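Local atomic coordinates of lipoprotein NlpE (Escherichia coli, PDB entry 2Z4H), a protein that takes part in copper homeostasis, possibly in copper efflux and delivery to copper-dependent enzymes, and is needed for efficient binding of stationary-phase cells to hydrophobic surfaces. Residues A[22-27]-A[40-45]. The protein carries 1 engineered substitution. Numbering follows the deposited sequence.
Sequences PQSWRG and SLFLEK
Gln23 O accepts the backbone N-H of Leu43 at 2.7 Å, the first of three interstrand hydrogen bonds that pair 22-27 with 40-45. From the same residue the side chain runs out extended past the carbonyl of Leu43, and its amide NE2 ends 3.6 Å from Lys45 CE, a van der Waals contact. Ser24 faces Phe42 in a non-hydrogen-bonded pair, its OG lying 3.6 Å from Phe42 CD1. Trp25 and Leu41 then form a hydrogen-bonded pair: Trp25 N donates to Leu41 O (2.9 Å), and Leu41 N returns the bond to Trp25 O, both nearly straight. With CG beside the backbone N and anti to the carbonyl carbon (chi1 -83°), the Trp25 indole swings back along its strand, where its CZ3 meets Leu43 CD1 at 3.4 Å; Pro22 CB lies above one face of the ring, offset toward its rim. On this face of the sheet, Leu41 and Leu43 continue the apolar layer onto Trp49 and Leu80, and Leu97 of strand 96-100 touches both Trp25 and Leu41. Arg26, on the other face with Ser24, packs CD against Ser40 CB (3.6 Å). Its chain bends at chi2 (-65°), bringing the guanidinium to the rim of Phe42: Arg26 NH2 lies in the plane of the Phe42 ring, 3.4 Å from Phe42 CZ, while Phe42 CZ sits over one guanidinium face, toward its rim, the two planes 68° apart. An alanine in place of Phe42 would probably leave the Arg26 guanidinium without its aromatic neighbour and freer to turn, and take away the ring beside Ser24 OG. The two antiparallel strands form the beta hairpin of 24-29 and 36-43, which opens the up-and-down meander of the calycin-like N-terminal beta-barrel.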
ATOM      1  N   PRO A  22       2.027 -30.434  12.159  1.00 81.56           N
ATOM      2  CA  PRO A  22       3.001 -30.332  11.064  1.00 79.82           C
ATOM      3  C   PRO A  22       4.429 -30.335  11.578  1.00 78.02           C
ATOM      4  O   PRO A  22       4.653 -30.197  12.777  1.00 78.19           O
ATOM      5  CB  PRO A  22       2.634 -29.009  10.405  1.00 80.63           C
ATOM      6  CG  PRO A  22       2.161 -28.198  11.560  1.00 81.11           C
ATOM      7  CD  PRO A  22       1.289 -29.169  12.316  1.00 80.98           C
ATOM      8  N   GLN A  23       5.399 -30.488  10.685  1.00 75.73           N
ATOM      9  CA  GLN A  23       6.779 -30.497  11.135  1.00 73.63           C
ATOM     10  C   GLN A  23       7.711 -29.512  10.432  1.00 71.65           C
ATOM     11  O   GLN A  23       8.915 -29.495  10.705  1.00 72.37           O
ATOM     12  CB  GLN A  23       7.346 -31.923  11.080  1.00 74.58           C
ATOM     13  CG  GLN A  23       7.321 -32.612   9.729  1.00 76.20           C
ATOM     14  CD  GLN A  23       7.586 -34.111   9.855  1.00 77.51           C
ATOM     15  OE1 GLN A  23       6.766 -34.852  10.403  1.00 78.05           O
ATOM     16  NE2 GLN A  23       8.739 -34.560   9.359  1.00 78.17           N
ATOM     17  N   SER A  24       7.155 -28.676   9.553  1.00 67.93           N
ATOM     18  CA  SER A  24       7.953 -27.677   8.838  1.00 62.23           C
ATOM     19  C   SER A  24       7.259 -26.333   8.883  1.00 58.54           C
ATOM     20  O   SER A  24       6.104 -26.215   8.491  1.00 57.93           O
ATOM     21  CB  SER A  24       8.150 -28.099   7.390  1.00 62.35           C
ATOM     22  OG  SER A  24       8.660 -29.420   7.328  1.00 63.06           O
ATOM     23  N   TRP A  25       7.972 -25.323   9.366  1.00 54.58           N
ATOM     24  CA  TRP A  25       7.430 -23.972   9.479  1.00 50.59           C
ATOM     25  C   TRP A  25       8.340 -22.975   8.796  1.00 48.45           C
ATOM     26  O   TRP A  25       9.557 -23.004   8.983  1.00 48.93           O
ATOM     27  CB  TRP A  25       7.280 -23.578  10.949  1.00 50.64           C
ATOM     28  CG  TRP A  25       6.032 -24.077  11.591  1.00 50.39           C
ATOM     29  CD1 TRP A  25       4.798 -23.471  11.589  1.00 50.53           C
ATOM     30  CD2 TRP A  25       5.877 -25.293  12.314  1.00 49.46           C
ATOM     31  NE1 TRP A  25       3.885 -24.245  12.274  1.00 48.92           N
ATOM     32  CE2 TRP A  25       4.521 -25.368  12.728  1.00 49.05           C
ATOM     33  CE3 TRP A  25       6.748 -26.329  12.652  1.00 50.62           C
ATOM     34  CZ2 TRP A  25       4.025 -26.434  13.462  1.00 49.40           C
ATOM     35  CZ3 TRP A  25       6.253 -27.397  13.385  1.00 52.79           C
ATOM     36  CH2 TRP A  25       4.902 -27.440  13.782  1.00 52.46           C
ATOM     37  N   ARG A  26       7.743 -22.083   8.015  1.00 46.25           N
ATOM     38  CA  ARG A  26       8.490 -21.069   7.279  1.00 43.14           C
ATOM     39  C   ARG A  26       7.866 -19.723   7.544  1.00 40.69           C
ATOM     40  O   ARG A  26       6.691 -19.629   7.882  1.00 39.35           O
ATOM     41  CB  ARG A  26       8.412 -21.300   5.765  1.00 44.42           C
ATOM     42  CG  ARG A  26       8.571 -22.724   5.286  1.00 46.96           C
ATOM     43  CD  ARG A  26       9.952 -23.222   5.592  1.00 51.53           C
ATOM     44  NE  ARG A  26      10.229 -24.475   4.911  1.00 54.65           N
ATOM     45  CZ  ARG A  26      11.090 -24.596   3.908  1.00 56.48           C
ATOM     46  NH1 ARG A  26      11.765 -23.534   3.467  1.00 55.05           N
ATOM     47  NH2 ARG A  26      11.275 -25.783   3.351  1.00 57.30           N
ATOM     48  N   GLY A  27       8.662 -18.685   7.331  1.00 39.29           N
ATOM     49  CA  GLY A  27       8.210 -17.325   7.512  1.00 37.42           C
ATOM     50  C   GLY A  27       9.409 -16.402   7.523  1.00 36.88           C
ATOM     51  O   GLY A  27      10.537 -16.840   7.780  1.00 36.60           O
ATOM     52  N   SER A  40      13.099 -20.892   8.961  1.00 44.08           N
ATOM     53  CA  SER A  40      12.518 -22.177   8.593  1.00 44.11           C
ATOM     54  C   SER A  40      12.865 -23.170   9.689  1.00 42.55           C
ATOM     55  O   SER A  40      14.043 -23.398   9.986  1.00 42.78           O
ATOM     56  CB  SER A  40      13.069 -22.651   7.244  1.00 46.53           C
ATOM     57  OG  SER A  40      14.489 -22.672   7.254  1.00 50.31           O
ATOM     58  N   LEU A  41      11.831 -23.752  10.293  1.00 40.51           N
ATOM     59  CA  LEU A  41      12.007 -24.703  11.383  1.00 38.60           C
ATOM     60  C   LEU A  41      11.579 -26.070  10.920  1.00 39.10           C
ATOM     61  O   LEU A  41      10.538 -26.199  10.271  1.00 40.84           O
ATOM     62  CB  LEU A  41      11.168 -24.271  12.584  1.00 35.50           C
ATOM     63  CG  LEU A  41      11.141 -25.134  13.843  1.00 33.76           C
ATOM     64  CD1 LEU A  41      12.546 -25.366  14.368  1.00 34.09           C
ATOM     65  CD2 LEU A  41      10.305 -24.433  14.890  1.00 32.66           C
ATOM     66  N   PHE A  42      12.379 -27.082  11.256  1.00 39.37           N
ATOM     67  CA  PHE A  42      12.123 -28.466  10.860  1.00 40.12           C
ATOM     68  C   PHE A  42      12.143 -29.398  12.036  1.00 43.37           C
ATOM     69  O   PHE A  42      13.195 -29.663  12.616  1.00 43.82           O
ATOM     70  CB  PHE A  42      13.170 -28.920   9.860  1.00 38.63           C
ATOM     71  CG  PHE A  42      13.091 -28.205   8.551  1.00 38.24           C
ATOM     72  CD1 PHE A  42      12.208 -28.628   7.571  1.00 35.73           C
ATOM     73  CD2 PHE A  42      13.864 -27.071   8.319  1.00 38.01           C
ATOM     74  CE1 PHE A  42      12.094 -27.938   6.386  1.00 36.59           C
ATOM     75  CE2 PHE A  42      13.753 -26.372   7.131  1.00 37.62           C
ATOM     76  CZ  PHE A  42      12.867 -26.806   6.163  1.00 37.33           C
ATOM     77  N   LEU A  43      10.968 -29.910  12.382  1.00 47.58           N
ATOM     78  CA  LEU A  43      10.848 -30.817  13.513  1.00 50.37           C
ATOM     79  C   LEU A  43      10.836 -32.251  13.044  1.00 51.71           C
ATOM     80  O   LEU A  43       9.806 -32.785  12.627  1.00 52.48           O
ATOM     81  CB  LEU A  43       9.573 -30.522  14.302  1.00 50.44           C
ATOM     82  CG  LEU A  43       9.511 -29.111  14.879  1.00 50.49           C
ATOM     83  CD1 LEU A  43       8.264 -28.963  15.703  1.00 51.74           C
ATOM     84  CD2 LEU A  43      10.736 -28.846  15.729  1.00 50.75           C
ATOM     85  N   GLU A  44      11.996 -32.877  13.119  1.00 52.35           N
ATOM     86  CA  GLU A  44      12.106 -34.250  12.705  1.00 54.39           C
ATOM     87  C   GLU A  44      11.438 -35.192  13.706  1.00 55.95           C
ATOM     88  O   GLU A  44      11.297 -34.872  14.889  1.00 55.82           O
ATOM     89  CB  GLU A  44      13.582 -34.581  12.510  1.00 54.19           C
ATOM     90  CG  GLU A  44      14.196 -33.716  11.436  1.00 53.27           C
ATOM     91  CD  GLU A  44      13.404 -33.793  10.147  1.00 54.41           C
ATOM     92  OE1 GLU A  44      13.607 -34.763   9.383  1.00 53.16           O
ATOM     93  OE2 GLU A  44      12.561 -32.897   9.910  1.00 54.63           O
ATOM     94  N   LYS A  45      11.014 -36.352  13.214  1.00 57.94           N
ATOM     95  CA  LYS A  45      10.358 -37.353  14.046  1.00 58.13           C
ATOM     96  C   LYS A  45      11.298 -38.025  15.045  1.00 57.29           C
ATOM     97  O   LYS A  45      10.856 -38.514  16.078  1.00 58.57           O
ATOM     98  CB  LYS A  45       9.671 -38.415  13.171  1.00 58.41           C
ATOM     99  CG  LYS A  45      10.518 -39.006  12.039  1.00 61.23           C
ATOM    100  CD  LYS A  45      10.274 -38.316  10.670  1.00 62.77           C
ATOM    101  CE  LYS A  45      11.054 -37.007  10.504  1.00 62.33           C
ATOM    102  NZ  LYS A  45      12.531 -37.220  10.704  1.00 61.64           N
TER